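Local structure of UDP-N-acetylmuramate--L-alanine ligase (1J6U) at residues 29-34 and 142-147; 107-112 and 164-169; 135-140 and 152-157; 115-120 and 292-297. The protein catalyses the ATP-dependent joining of L-alanine to UDP-N-acetylmuramate, a step in building the peptidoglycan of the cell wall. All coordinates share one frame; numbering follows the deposited sequence.

Contact 1 (29-34 and 142-147)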
loop_
_atom_site.group_PDB
_atom_site.type_symbol
_atom_site.label_atom_id
_atom_site.label_comp_id
_atom_site.label_asym_id
_atom_site.label_seq_id
_atom_site.Cartn_x
_atom_site.Cartn_y
_atom_site.Cartn_z
ATOM N N ALA A 29 11.925 -7.524 -9.445
ATOM C CA ALA A 29 12.941 -8.559 -9.384
ATOM C C ALA A 29 12.285 -9.942 -9.453
ATOM O O ALA A 29 12.755 -10.812 -10.200
ATOM C CB ALA A 29 13.772 -8.443 -8.111
ATOM N N LEU A 30 11.212 -10.141 -8.683
ATOM C CA LEU A 30 10.511 -11.437 -8.655
ATOM C C LEU A 30 9.973 -11.792 -10.065
ATOM O O LEU A 30 10.095 -12.913 -10.524
ATOM C CB LEU A 30 9.387 -11.392 -7.616
ATOM C CG LEU A 30 9.811 -11.492 -6.138
ATOM C CD1 LEU A 30 8.777 -10.814 -5.251
ATOM C CD2 LEU A 30 9.975 -12.950 -5.720
ATOM N N HIS A 31 9.389 -10.823 -10.746
ATOM C CA HIS A 31 8.916 -11.033 -12.101
ATOM C C HIS A 31 10.069 -11.563 -12.991
ATOM O O HIS A 31 9.924 -12.585 -13.671
ATOM C CB HIS A 31 8.379 -9.702 -12.653
ATOM C CG HIS A 31 7.876 -9.788 -14.054
ATOM N ND1 HIS A 31 6.839 -10.617 -14.422
ATOM C CD2 HIS A 31 8.268 -9.148 -15.180
ATOM C CE1 HIS A 31 6.614 -10.484 -15.716
ATOM N NE2 HIS A 31 7.467 -9.600 -16.198
ATOM N N GLU A 32 11.210 -10.873 -12.972
ATOM C CA GLU A 32 12.368 -11.272 -13.770
ATOM C C GLU A 32 12.862 -12.642 -13.324
ATOM O O GLU A 32 13.273 -13.483 -14.132
ATOM C CB GLU A 32 13.480 -10.227 -13.639
ATOM C CG GLU A 32 13.160 -8.909 -14.332
ATOM C CD GLU A 32 12.933 -9.084 -15.828
ATOM O OE1 GLU A 32 13.349 -10.133 -16.357
ATOM O OE2 GLU A 32 12.351 -8.181 -16.484
ATOM N N PHE A 33 12.823 -12.858 -12.023
ATOM C CA PHE A 33 13.202 -14.138 -11.450
ATOM C C PHE A 33 12.253 -15.226 -11.982
ATOM O O PHE A 33 12.674 -16.323 -12.315
ATOM C CB PHE A 33 13.039 -14.078 -9.956
ATOM C CG PHE A 33 13.289 -15.374 -9.291
ATOM C CD1 PHE A 33 14.570 -15.907 -9.253
ATOM C CD2 PHE A 33 12.260 -16.049 -8.661
ATOM C CE1 PHE A 33 14.823 -17.088 -8.586
ATOM C CE2 PHE A 33 12.508 -17.243 -7.988
ATOM C CZ PHE A 33 13.791 -17.758 -7.950
ATOM N N SER A 34 10.962 -14.903 -12.035
ATOM C CA SER A 34 9.953 -15.831 -12.529
ATOM C C SER A 34 10.142 -16.066 -14.022
ATOM O O SER A 34 9.692 -17.072 -14.546
ATOM C CB SER A 34 8.548 -15.282 -12.285
ATOM O OG SER A 34 8.202 -15.364 -10.909
ATOM N N SER A 142 -6.308 -15.427 -13.929
ATOM C CA SER A 142 -4.874 -15.661 -13.744
ATOM C C SER A 142 -3.961 -14.464 -14.155
ATOM O O SER A 142 -3.096 -14.558 -15.032
ATOM C CB SER A 142 -4.498 -16.946 -14.477
ATOM O OG SER A 142 -3.126 -16.950 -14.814
ATOM N N PRO A 143 -4.141 -13.328 -13.476
ATOM C CA PRO A 143 -3.372 -12.114 -13.750
ATOM C C PRO A 143 -1.932 -12.111 -13.224
ATOM O O PRO A 143 -1.588 -12.837 -12.303
ATOM C CB PRO A 143 -4.195 -11.034 -13.046
ATOM C CG PRO A 143 -4.610 -11.804 -11.758
ATOM C CD PRO A 143 -4.978 -13.175 -12.259
ATOM N N THR A 144 -1.104 -11.293 -13.850
ATOM C CA THR A 144 0.244 -11.086 -13.379
ATOM C C THR A 144 -0.016 -9.870 -12.493
ATOM O O THR A 144 -0.647 -8.890 -12.939
ATOM C CB THR A 144 1.233 -10.707 -14.523
ATOM O OG1 THR A 144 1.522 -11.873 -15.302
ATOM C CG2 THR A 144 2.553 -10.192 -13.955
ATOM N N VAL A 145 0.437 -9.944 -11.242
ATOM C CA VAL A 145 0.242 -8.855 -10.290
ATOM C C VAL A 145 1.544 -8.216 -9.762
ATOM O O VAL A 145 2.504 -8.899 -9.434
ATOM C CB VAL A 145 -0.593 -9.356 -9.080
ATOM C CG1 VAL A 145 -0.954 -8.181 -8.138
ATOM C CG2 VAL A 145 -1.850 -10.078 -9.593
ATOM N N PHE A 146 1.545 -6.892 -9.695
ATOM C CA PHE A 146 2.657 -6.123 -9.181
ATOM C C PHE A 146 2.001 -5.264 -8.122
ATOM O O PHE A 146 1.364 -4.253 -8.425
ATOM C CB PHE A 146 3.286 -5.210 -10.261
ATOM C CG PHE A 146 4.085 -5.946 -11.274
ATOM C CD1 PHE A 146 3.477 -6.499 -12.397
ATOM C CD2 PHE A 146 5.457 -6.133 -11.092
ATOM C CE1 PHE A 146 4.248 -7.230 -13.316
ATOM C CE2 PHE A 146 6.205 -6.862 -12.010
ATOM C CZ PHE A 146 5.597 -7.410 -13.120
ATOM N N LEU A 147 2.182 -5.649 -6.869
ATOM C CA LEU A 147 1.569 -4.919 -5.775
ATOM C C LEU A 147 2.584 -4.117 -4.987
ATOM O O LEU A 147 3.716 -4.565 -4.794
ATOM C CB LEU A 147 0.940 -5.918 -4.819
ATOM C CG LEU A 147 -0.493 -5.719 -4.377
ATOM C CD1 LEU A 147 -0.607 -6.441 -3.049
ATOM C CD2 LEU A 147 -0.870 -4.239 -4.261
#
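Phe146 sets the far end of its ring over one face of the His31 imidazole. Its CZ lies 3.4 Å from His31 CG, above the ring but toward its rim, and the phenyl ring presents its CZ-CE2 edge to the imidazole face. The two rings thus form a T-shaped (edge-to-face) stack, with centroids 5.1 Å apart and planes at 67°. His31 also offers its methylene: Phe146 CE2 is 3.6 Å from His31 CB, so the phenyl edge touches CB as well as the ring. The histidine reaches out from helix 23-34 to meet this edge with chi1 at 179°, its CG opposite the backbone N. That helix follows the first strand of the parallel N-terminal sheet, in the Mur ligase N-terminal region, whereas strand 144-146 belongs to the mixed sheet of the middle domain; the aromatic pair therefore bridges the two units. Thr144 CG2 also approaches the imidazole obliquely, 4.3 Å from His31 ND1. That nitrogen is hydrogen-bonded to Tyr159 OH, which should restrain rotation of the imidazole, and the Tyr159 ring meets those of both His31 and Phe146. Phe105 adds a further edge-to-face partner for Phe146. The threonine hydroxyl is bonded to Gly162 N, and it is the methyl group that lies nearest the histidine.

Contact 2 (107-112 and 164-169)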
loop_
_atom_site.group_PDB
_atom_site.type_symbol
_atom_site.label_atom_id
_atom_site.label_comp_id
_atom_site.label_asym_id
_atom_site.label_seq_id
_atom_site.Cartn_x
_atom_site.Cartn_y
_atom_site.Cartn_z
ATOM N N ASP A 107 9.021 -0.588 -19.640
ATOM C CA ASP A 107 9.544 -1.389 -20.719
ATOM C C ASP A 107 9.106 -2.813 -20.487
ATOM O O ASP A 107 8.794 -3.536 -21.434
ATOM C CB ASP A 107 11.068 -1.320 -20.772
ATOM C CG ASP A 107 11.562 0.004 -21.288
ATOM O OD1 ASP A 107 10.704 0.809 -21.739
ATOM O OD2 ASP A 107 12.797 0.233 -21.247
ATOM N N THR A 108 9.064 -3.218 -19.221
ATOM C CA THR A 108 8.684 -4.590 -18.925
ATOM C C THR A 108 7.252 -4.852 -19.363
ATOM O O THR A 108 6.936 -5.926 -19.870
ATOM C CB THR A 108 8.897 -4.926 -17.434
ATOM O OG1 THR A 108 10.171 -5.586 -17.277
ATOM C CG2 THR A 108 7.769 -5.833 -16.920
ATOM N N LEU A 109 6.385 -3.867 -19.192
ATOM C CA LEU A 109 5.023 -4.048 -19.626
ATOM C C LEU A 109 5.016 -4.072 -21.142
ATOM O O LEU A 109 4.334 -4.904 -21.728
ATOM C CB LEU A 109 4.130 -2.929 -19.097
ATOM C CG LEU A 109 3.964 -2.950 -17.580
ATOM C CD1 LEU A 109 3.086 -1.817 -17.120
ATOM C CD2 LEU A 109 3.389 -4.282 -17.199
ATOM N N LYS A 110 5.770 -3.181 -21.792
ATOM C CA LYS A 110 5.793 -3.201 -23.251
ATOM C C LYS A 110 6.117 -4.605 -23.722
ATOM O O LYS A 110 5.524 -5.090 -24.676
ATOM C CB LYS A 110 6.815 -2.221 -23.836
ATOM C CG LYS A 110 6.319 -0.781 -23.860
ATOM C CD LYS A 110 7.304 0.210 -24.474
ATOM C CE LYS A 110 6.767 1.648 -24.394
ATOM N NZ LYS A 110 7.524 2.618 -25.241
ATOM N N ARG A 111 7.048 -5.277 -23.065
ATOM C CA ARG A 111 7.353 -6.630 -23.478
ATOM C C ARG A 111 6.151 -7.551 -23.195
ATOM O O ARG A 111 5.821 -8.410 -24.009
ATOM C CB ARG A 111 8.601 -7.148 -22.760
ATOM C CG ARG A 111 9.915 -6.768 -23.424
ATOM C CD ARG A 111 11.126 -7.146 -22.565
ATOM N NE ARG A 111 11.693 -5.968 -21.908
ATOM C CZ ARG A 111 11.982 -5.889 -20.608
ATOM N NH1 ARG A 111 11.767 -6.921 -19.787
ATOM N NH2 ARG A 111 12.478 -4.760 -20.122
ATOM N N GLU A 112 5.497 -7.380 -22.048
ATOM C CA GLU A 112 4.347 -8.220 -21.708
ATOM C C GLU A 112 3.268 -8.223 -22.790
ATOM O O GLU A 112 2.648 -9.254 -23.031
ATOM C CB GLU A 112 3.707 -7.769 -20.387
ATOM C CG GLU A 112 4.316 -8.379 -19.145
ATOM C CD GLU A 112 4.273 -9.898 -19.147
ATOM O OE1 GLU A 112 3.175 -10.468 -19.290
ATOM O OE2 GLU A 112 5.340 -10.530 -18.999
ATOM N N GLY A 164 -2.842 -14.247 -17.616
ATOM C CA GLY A 164 -3.965 -13.367 -17.872
ATOM C C GLY A 164 -3.504 -11.933 -18.023
ATOM O O GLY A 164 -2.389 -11.684 -18.470
ATOM N N PRO A 165 -4.337 -10.946 -17.677
ATOM C CA PRO A 165 -3.854 -9.568 -17.831
ATOM C C PRO A 165 -2.885 -9.239 -16.695
ATOM O O PRO A 165 -2.658 -10.043 -15.782
ATOM C CB PRO A 165 -5.131 -8.743 -17.715
ATOM C CG PRO A 165 -5.867 -9.466 -16.647
ATOM C CD PRO A 165 -5.616 -10.980 -16.954
ATOM N N VAL A 166 -2.323 -8.045 -16.734
ATOM C CA VAL A 166 -1.419 -7.641 -15.689
ATOM C C VAL A 166 -2.046 -6.465 -14.921
ATOM O O VAL A 166 -2.608 -5.527 -15.508
ATOM C CB VAL A 166 -0.031 -7.271 -16.265
ATOM C CG1 VAL A 166 -0.185 -6.294 -17.402
ATOM C CG2 VAL A 166 0.848 -6.648 -15.159
ATOM N N VAL A 167 -1.980 -6.569 -13.594
ATOM C CA VAL A 167 -2.510 -5.567 -12.676
ATOM C C VAL A 167 -1.336 -4.916 -11.953
ATOM O O VAL A 167 -0.465 -5.618 -11.408
ATOM C CB VAL A 167 -3.404 -6.224 -11.561
ATOM C CG1 VAL A 167 -4.168 -5.161 -10.819
ATOM C CG2 VAL A 167 -4.330 -7.234 -12.149
ATOM N N TYR A 168 -1.317 -3.590 -11.908
ATOM C CA TYR A 168 -0.236 -2.909 -11.207
ATOM C C TYR A 168 -0.601 -1.546 -10.662
ATOM O O TYR A 168 -1.604 -0.932 -11.011
ATOM C CB TYR A 168 0.977 -2.795 -12.110
ATOM C CG TYR A 168 0.697 -2.021 -13.363
ATOM C CD1 TYR A 168 0.925 -0.637 -13.422
ATOM C CD2 TYR A 168 0.192 -2.673 -14.509
ATOM C CE1 TYR A 168 0.664 0.088 -14.595
ATOM C CE2 TYR A 168 -0.070 -1.956 -15.695
ATOM C CZ TYR A 168 0.174 -0.585 -15.725
ATOM O OH TYR A 168 -0.019 0.086 -16.890
ATOM N N GLU A 169 0.260 -1.099 -9.779
ATOM C CA GLU A 169 0.141 0.158 -9.066
ATOM C C GLU A 169 1.038 1.184 -9.775
ATOM O O GLU A 169 2.127 0.873 -10.139
ATOM C CB GLU A 169 0.646 -0.117 -7.643
ATOM C CG GLU A 169 0.374 0.892 -6.567
ATOM C CD GLU A 169 0.843 0.400 -5.186
ATOM O OE1 GLU A 169 0.333 -0.644 -4.696
ATOM O OE2 GLU A 169 1.729 1.063 -4.592
#
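Leu109 leaves helix 101-112 with CG anti to its carbonyl carbon (chi1 -67°) and CD1 extended (chi2 179°), and Tyr168 answers from strand 166-170 with CG between its backbone N and carbonyl carbon (chi1 60°). These torsions send the two side chains toward each other from opposite directions. The CD1 methyl of Leu109 comes down over one face of the phenol ring in a CH-pi contact, 3.7 Å from the Tyr168 centroid and 25° off the ring normal. It is offset toward the CZ-CE2 side, with Leu109 CD1 3.5 Å from Tyr168 CZ. The second methyl branches toward Val166, the preceding residue on the same side of the strand, where Leu109 CD2 lies 4.0 Å from Val166 CG2 and rests almost equally on CG1. Val166 and Tyr168 alternate with Val167, which points to the other side of the sheet and packs on helix 125-138, so the middle-domain sheet has helices on both faces. Phe105 meets the Tyr168 ring edge-to-face. Across the contact itself no polar bond forms: cohesion comes from dispersion and the weak CH-pi attraction, while a hydrogen bond to Glu116 satisfies the phenol hydroxyl at the border of the patch.

Contact 3 (135-140 and 152-157)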
loop_
_atom_site.group_PDB
_atom_site.type_symbol
_atom_site.label_atom_id
_atom_site.label_comp_id
_atom_site.label_asym_id
_atom_site.label_seq_id
_atom_site.Cartn_x
_atom_site.Cartn_y
_atom_site.Cartn_z
ATOM N N VAL A 135 -9.999 -9.753 -7.408
ATOM C CA VAL A 135 -11.159 -10.017 -8.277
ATOM C C VAL A 135 -10.705 -10.844 -9.506
ATOM O O VAL A 135 -11.212 -11.934 -9.779
ATOM C CB VAL A 135 -11.785 -8.703 -8.802
ATOM C CG1 VAL A 135 -12.835 -9.010 -9.863
ATOM C CG2 VAL A 135 -12.432 -7.919 -7.657
ATOM N N LEU A 136 -9.737 -10.328 -10.241
ATOM C CA LEU A 136 -9.235 -11.039 -11.403
ATOM C C LEU A 136 -8.816 -12.473 -11.035
ATOM O O LEU A 136 -9.043 -13.427 -11.784
ATOM C CB LEU A 136 -8.068 -10.262 -12.036
ATOM C CG LEU A 136 -8.302 -9.412 -13.300
ATOM C CD1 LEU A 136 -9.756 -9.514 -13.768
ATOM C CD2 LEU A 136 -7.904 -7.987 -13.058
ATOM N N LYS A 137 -8.226 -12.665 -9.876
ATOM C CA LYS A 137 -7.838 -14.026 -9.539
ATOM C C LYS A 137 -9.069 -14.882 -9.254
ATOM O O LYS A 137 -9.115 -16.054 -9.620
ATOM C CB LYS A 137 -6.905 -14.031 -8.320
ATOM C CG LYS A 137 -5.448 -13.713 -8.627
ATOM C CD LYS A 137 -4.653 -13.350 -7.341
ATOM C CE LYS A 137 -4.636 -14.449 -6.264
ATOM N NZ LYS A 137 -4.114 -15.777 -6.705
ATOM N N HIS A 138 -10.072 -14.288 -8.603
ATOM C CA HIS A 138 -11.272 -15.015 -8.226
ATOM C C HIS A 138 -12.001 -15.419 -9.452
ATOM O O HIS A 138 -12.573 -16.502 -9.501
ATOM C CB HIS A 138 -12.179 -14.167 -7.379
ATOM C CG HIS A 138 -13.403 -14.878 -6.907
ATOM N ND1 HIS A 138 -13.389 -15.765 -5.855
ATOM C CD2 HIS A 138 -14.702 -14.756 -7.277
ATOM C CE1 HIS A 138 -14.626 -16.148 -5.587
ATOM N NE2 HIS A 138 -15.441 -15.549 -6.434
ATOM N N LEU A 139 -11.965 -14.540 -10.444
ATOM C CA LEU A 139 -12.618 -14.798 -11.712
ATOM C C LEU A 139 -11.776 -15.695 -12.545
ATOM O O LEU A 139 -12.020 -15.819 -13.740
ATOM C CB LEU A 139 -12.822 -13.524 -12.484
ATOM C CG LEU A 139 -13.804 -12.596 -11.798
ATOM C CD1 LEU A 139 -14.099 -11.461 -12.739
ATOM C CD2 LEU A 139 -15.055 -13.319 -11.423
ATOM N N ARG A 140 -10.780 -16.305 -11.902
ATOM C CA ARG A 140 -9.837 -17.190 -12.570
ATOM C C ARG A 140 -9.271 -16.569 -13.864
ATOM O O ARG A 140 -9.163 -17.225 -14.874
ATOM C CB ARG A 140 -10.503 -18.543 -12.827
ATOM C CG ARG A 140 -11.017 -19.174 -11.503
ATOM C CD ARG A 140 -11.592 -20.584 -11.654
ATOM N N ASP A 152 -1.402 -11.822 1.103
ATOM C CA ASP A 152 -1.143 -13.244 1.243
ATOM C C ASP A 152 -1.603 -14.178 0.161
ATOM O O ASP A 152 -0.979 -15.214 -0.075
ATOM C CB ASP A 152 -1.652 -13.710 2.595
ATOM C CG ASP A 152 -0.956 -12.988 3.713
ATOM O OD1 ASP A 152 0.285 -12.836 3.591
ATOM O OD2 ASP A 152 -1.629 -12.564 4.682
ATOM N N SER A 153 -2.683 -13.813 -0.507
ATOM C CA SER A 153 -3.225 -14.638 -1.567
ATOM C C SER A 153 -2.292 -14.631 -2.783
ATOM O O SER A 153 -2.402 -15.496 -3.652
ATOM C CB SER A 153 -4.609 -14.118 -1.941
ATOM O OG SER A 153 -4.506 -12.818 -2.492
ATOM N N LEU A 154 -1.383 -13.656 -2.855
ATOM C CA LEU A 154 -0.407 -13.595 -3.961
ATOM C C LEU A 154 0.756 -14.551 -3.714
ATOM O O LEU A 154 1.349 -14.552 -2.637
ATOM C CB LEU A 154 0.146 -12.200 -4.095
ATOM C CG LEU A 154 -0.850 -11.156 -4.510
ATOM C CD1 LEU A 154 -0.120 -9.840 -4.832
ATOM C CD2 LEU A 154 -1.581 -11.721 -5.721
ATOM N N GLU A 155 1.084 -15.362 -4.711
ATOM C CA GLU A 155 2.166 -16.339 -4.578
ATOM C C GLU A 155 3.466 -15.801 -3.939
ATOM O O GLU A 155 4.121 -16.490 -3.177
ATOM C CB GLU A 155 2.482 -16.955 -5.945
ATOM C CG GLU A 155 3.658 -17.924 -5.916
ATOM C CD GLU A 155 3.745 -18.796 -7.161
ATOM O OE1 GLU A 155 3.250 -18.376 -8.234
ATOM O OE2 GLU A 155 4.323 -19.905 -7.068
ATOM N N HIS A 156 3.829 -14.571 -4.248
ATOM C CA HIS A 156 5.032 -13.987 -3.689
ATOM C C HIS A 156 4.751 -12.715 -2.923
ATOM O O HIS A 156 5.617 -11.891 -2.772
ATOM C CB HIS A 156 6.040 -13.723 -4.795
ATOM C CG HIS A 156 6.524 -14.970 -5.456
ATOM N ND1 HIS A 156 7.092 -16.009 -4.748
ATOM C CD2 HIS A 156 6.442 -15.387 -6.739
ATOM C CE1 HIS A 156 7.327 -17.018 -5.568
ATOM N NE2 HIS A 156 6.941 -16.667 -6.781
ATOM N N GLY A 157 3.518 -12.529 -2.472
ATOM C CA GLY A 157 3.230 -11.370 -1.656
ATOM C C GLY A 157 2.884 -10.055 -2.273
ATOM O O GLY A 157 1.824 -9.492 -1.947
#
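No aromatic ring stands between Lys137 and the residues it touches, Ser153 and Leu154; the one ring of 152-157, the imidazole of His156, turns a face to its own neighbour, with Glu155 CG 3.6 Å above it and offset toward the rim, and joins its ND1 to Tyr52. The flat group that the lysine does approach is the peptide carbonyl of Ser153. Lys137 NZ is 3.5 Å from Ser153 O, too long to count as a hydrogen bond, and the adjoining CE is nearly as close. Farther back along the chain, Lys137 CD packs against Leu154 CD2 at 3.8 Å. The lysine runs out from helix 125-138, and the bends at its last two torsions (chi3 59°, chi4 56°) bring CE and NZ to the Ser153 carbonyl. The Ser153 hydroxyl keeps its distance, with OG 4.1 Å from Lys137 CE. Here the last turn of the helix whose start carries the last of the predicted ATP-binding residues meets the connection between strands 144-146 and 159-160. A type I beta turn from Leu154 to Gly157 shapes that connection. The ammonium group has its firm partner in Glu160, through a salt bridge; the same carboxylate accepts from Glu155 N, so the lysine charge and the turn share one anion, and the Ser153 carbonyl would probably add a weaker electrostatic attraction.

Contact 4 (115-120 and 292-297)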
loop_
_atom_site.group_PDB
_atom_site.type_symbol
_atom_site.label_atom_id
_atom_site.label_comp_id
_atom_site.label_asym_id
_atom_site.label_seq_id
_atom_site.Cartn_x
_atom_site.Cartn_y
_atom_site.Cartn_z
ATOM N N GLU A 115 -3.178 -7.119 -21.460
ATOM C CA GLU A 115 -4.238 -6.181 -21.115
ATOM C C GLU A 115 -3.813 -5.629 -19.761
ATOM O O GLU A 115 -3.513 -6.389 -18.841
ATOM C CB GLU A 115 -5.569 -6.923 -20.988
ATOM C CG GLU A 115 -6.782 -6.046 -20.694
ATOM C CD GLU A 115 -8.032 -6.870 -20.336
ATOM O OE1 GLU A 115 -7.933 -8.115 -20.173
ATOM O OE2 GLU A 115 -9.121 -6.268 -20.205
ATOM N N GLU A 116 -3.825 -4.315 -19.616
ATOM C CA GLU A 116 -3.380 -3.713 -18.374
ATOM C C GLU A 116 -4.376 -3.019 -17.446
ATOM O O GLU A 116 -5.108 -2.128 -17.856
ATOM C CB GLU A 116 -2.267 -2.722 -18.681
ATOM C CG GLU A 116 -1.033 -3.335 -19.305
ATOM C CD GLU A 116 -0.023 -2.265 -19.733
ATOM O OE1 GLU A 116 -0.181 -1.080 -19.328
ATOM O OE2 GLU A 116 0.928 -2.614 -20.477
ATOM N N PHE A 117 -4.359 -3.422 -16.176
ATOM C CA PHE A 117 -5.187 -2.798 -15.173
ATOM C C PHE A 117 -4.214 -2.006 -14.282
ATOM O O PHE A 117 -3.407 -2.575 -13.551
ATOM C CB PHE A 117 -5.916 -3.836 -14.314
ATOM C CG PHE A 117 -6.991 -4.605 -15.044
ATOM C CD1 PHE A 117 -6.657 -5.619 -15.947
ATOM C CD2 PHE A 117 -8.334 -4.388 -14.761
ATOM C CE1 PHE A 117 -7.635 -6.398 -16.538
ATOM C CE2 PHE A 117 -9.315 -5.171 -15.353
ATOM C CZ PHE A 117 -8.957 -6.174 -16.237
ATOM N N ALA A 118 -4.286 -0.686 -14.366
ATOM C CA ALA A 118 -3.453 0.181 -13.558
ATOM C C ALA A 118 -4.266 0.949 -12.512
ATOM O O ALA A 118 -5.430 1.366 -12.724
ATOM C CB ALA A 118 -2.707 1.161 -14.451
ATOM N N VAL A 119 -3.651 1.124 -11.355
ATOM C CA VAL A 119 -4.292 1.883 -10.308
ATOM C C VAL A 119 -3.288 2.913 -9.858
ATOM O O VAL A 119 -2.122 2.598 -9.662
ATOM C CB VAL A 119 -4.662 0.991 -9.131
ATOM C CG1 VAL A 119 -5.255 1.841 -7.994
ATOM C CG2 VAL A 119 -5.640 -0.085 -9.601
ATOM N N THR A 120 -3.723 4.148 -9.710
ATOM C CA THR A 120 -2.816 5.179 -9.243
ATOM C C THR A 120 -3.635 6.087 -8.350
ATOM O O THR A 120 -4.851 5.952 -8.275
ATOM C CB THR A 120 -2.207 6.029 -10.393
ATOM O OG1 THR A 120 -1.128 6.826 -9.879
ATOM C CG2 THR A 120 -3.249 6.972 -10.959
ATOM N N LEU A 292 -16.859 -2.653 -17.428
ATOM C CA LEU A 292 -16.335 -3.581 -18.407
ATOM C C LEU A 292 -17.318 -4.717 -18.609
ATOM O O LEU A 292 -16.964 -5.739 -19.169
ATOM C CB LEU A 292 -14.988 -4.148 -17.952
ATOM C CG LEU A 292 -13.752 -3.241 -17.942
ATOM C CD1 LEU A 292 -12.558 -3.962 -17.305
ATOM C CD2 LEU A 292 -13.400 -2.855 -19.354
ATOM N N GLY A 293 -18.534 -4.563 -18.108
ATOM C CA GLY A 293 -19.528 -5.605 -18.280
ATOM C C GLY A 293 -19.381 -6.944 -17.593
ATOM O O GLY A 293 -19.950 -7.965 -18.040
ATOM N N TYR A 294 -18.641 -6.963 -16.499
ATOM C CA TYR A 294 -18.460 -8.197 -15.739
ATOM C C TYR A 294 -19.703 -8.533 -14.938
ATOM O O TYR A 294 -20.380 -7.650 -14.427
ATOM C CB TYR A 294 -17.304 -8.061 -14.735
ATOM C CG TYR A 294 -15.936 -8.248 -15.314
ATOM C CD1 TYR A 294 -15.369 -7.293 -16.158
ATOM C CD2 TYR A 294 -15.217 -9.408 -15.045
ATOM C CE1 TYR A 294 -14.111 -7.500 -16.732
ATOM C CE2 TYR A 294 -13.969 -9.631 -15.597
ATOM C CZ TYR A 294 -13.413 -8.683 -16.441
ATOM O OH TYR A 294 -12.162 -8.940 -16.972
ATOM N N ASP A 295 -20.000 -9.821 -14.823
ATOM C CA ASP A 295 -21.118 -10.250 -14.011
ATOM C C ASP A 295 -20.621 -9.883 -12.605
ATOM O O ASP A 295 -19.618 -10.393 -12.132
ATOM C CB ASP A 295 -21.328 -11.775 -14.147
ATOM C CG ASP A 295 -22.372 -12.325 -13.163
ATOM O OD1 ASP A 295 -23.038 -11.518 -12.484
ATOM O OD2 ASP A 295 -22.543 -13.566 -13.065
ATOM N N LEU A 296 -21.313 -8.986 -11.945
ATOM C CA LEU A 296 -20.913 -8.581 -10.628
ATOM C C LEU A 296 -21.137 -9.580 -9.510
ATOM O O LEU A 296 -20.607 -9.385 -8.422
ATOM C CB LEU A 296 -21.609 -7.277 -10.250
ATOM C CG LEU A 296 -21.307 -6.084 -11.139
ATOM C CD1 LEU A 296 -21.938 -4.869 -10.521
ATOM C CD2 LEU A 296 -19.790 -5.896 -11.281
ATOM N N ALA A 297 -21.918 -10.630 -9.720
ATOM C CA ALA A 297 -22.103 -11.573 -8.616
ATOM C C ALA A 297 -20.742 -12.124 -8.161
ATOM O O ALA A 297 -20.433 -12.104 -6.961
ATOM C CB ALA A 297 -23.041 -12.717 -9.004
#
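Phe117 and Leu292 make the close part of this contact, approaching from opposite directions until Phe117 CE2 lies 4.0 Å from Leu292 CD1. The methyl comes at the ring obliquely, neither over its face nor at its edge. On its strand the phenylalanine is enclosed by Val132 and Leu136 of helix 125-138, by Pro165, and by Tyr184, whose ring meets it edge-to-face; Leu292 in turn rests on Tyr184. Tyr294 makes the looser approach. Its hydroxyl stands at the edge of the Phe117 ring, near the ring plane, with OH 4.3 Å from Phe117 CZ, and finds its hydrogen-bond partner in Lys141 instead. Beyond these side chains the segment 292-297 opens to solvent. Gly293, exposed and with positive phi, is the C-prime residue of a Schellman motif that ends helix 276-291, and the exposed Asp295 caps the start of helix 296-305. Its OD1 accepts from Ala297 N at 3.1 Å along a nearly straight bond (166°), although the N-H meets the carboxylate from well above its plane. Leu292 and Tyr294 of the turn between two helices thus pack on Phe117 of strand 116-120, the strand that runs into the predicted ATP-binding loop beginning at Gly121. Chemically, the closest point is apolar, with no hydrogen bond between the segments; the Asp295 carboxylate caps the next helix, backbone bonds at Gly293 and Tyr294 end the previous one, and the tyrosine hydroxyl, at the border, is tied to a lysine.

Contacts 1, 2 and 4 all reach the mixed sheet of the middle domain, where strands 144-146, 166-170 and 116-120 lie side by side in that order. Contacts 1 and 2, with centres 9 Å apart, are joined by probable backbone hydrogen bonds such as Thr144 O to Val167 N, and bring helices 23-34 and 101-112 of the N-terminal region against it. Contacts 3 and 4, 14 Å apart, involve the other side, where helix 125-138 covers the sheet. Along the chain, contact 3 is nested within the loops closed by contacts 2 and 4, while contact 1 crosses all three. The sheet carrying the strand before the predicted ATP-binding loop is thus packed from both sides.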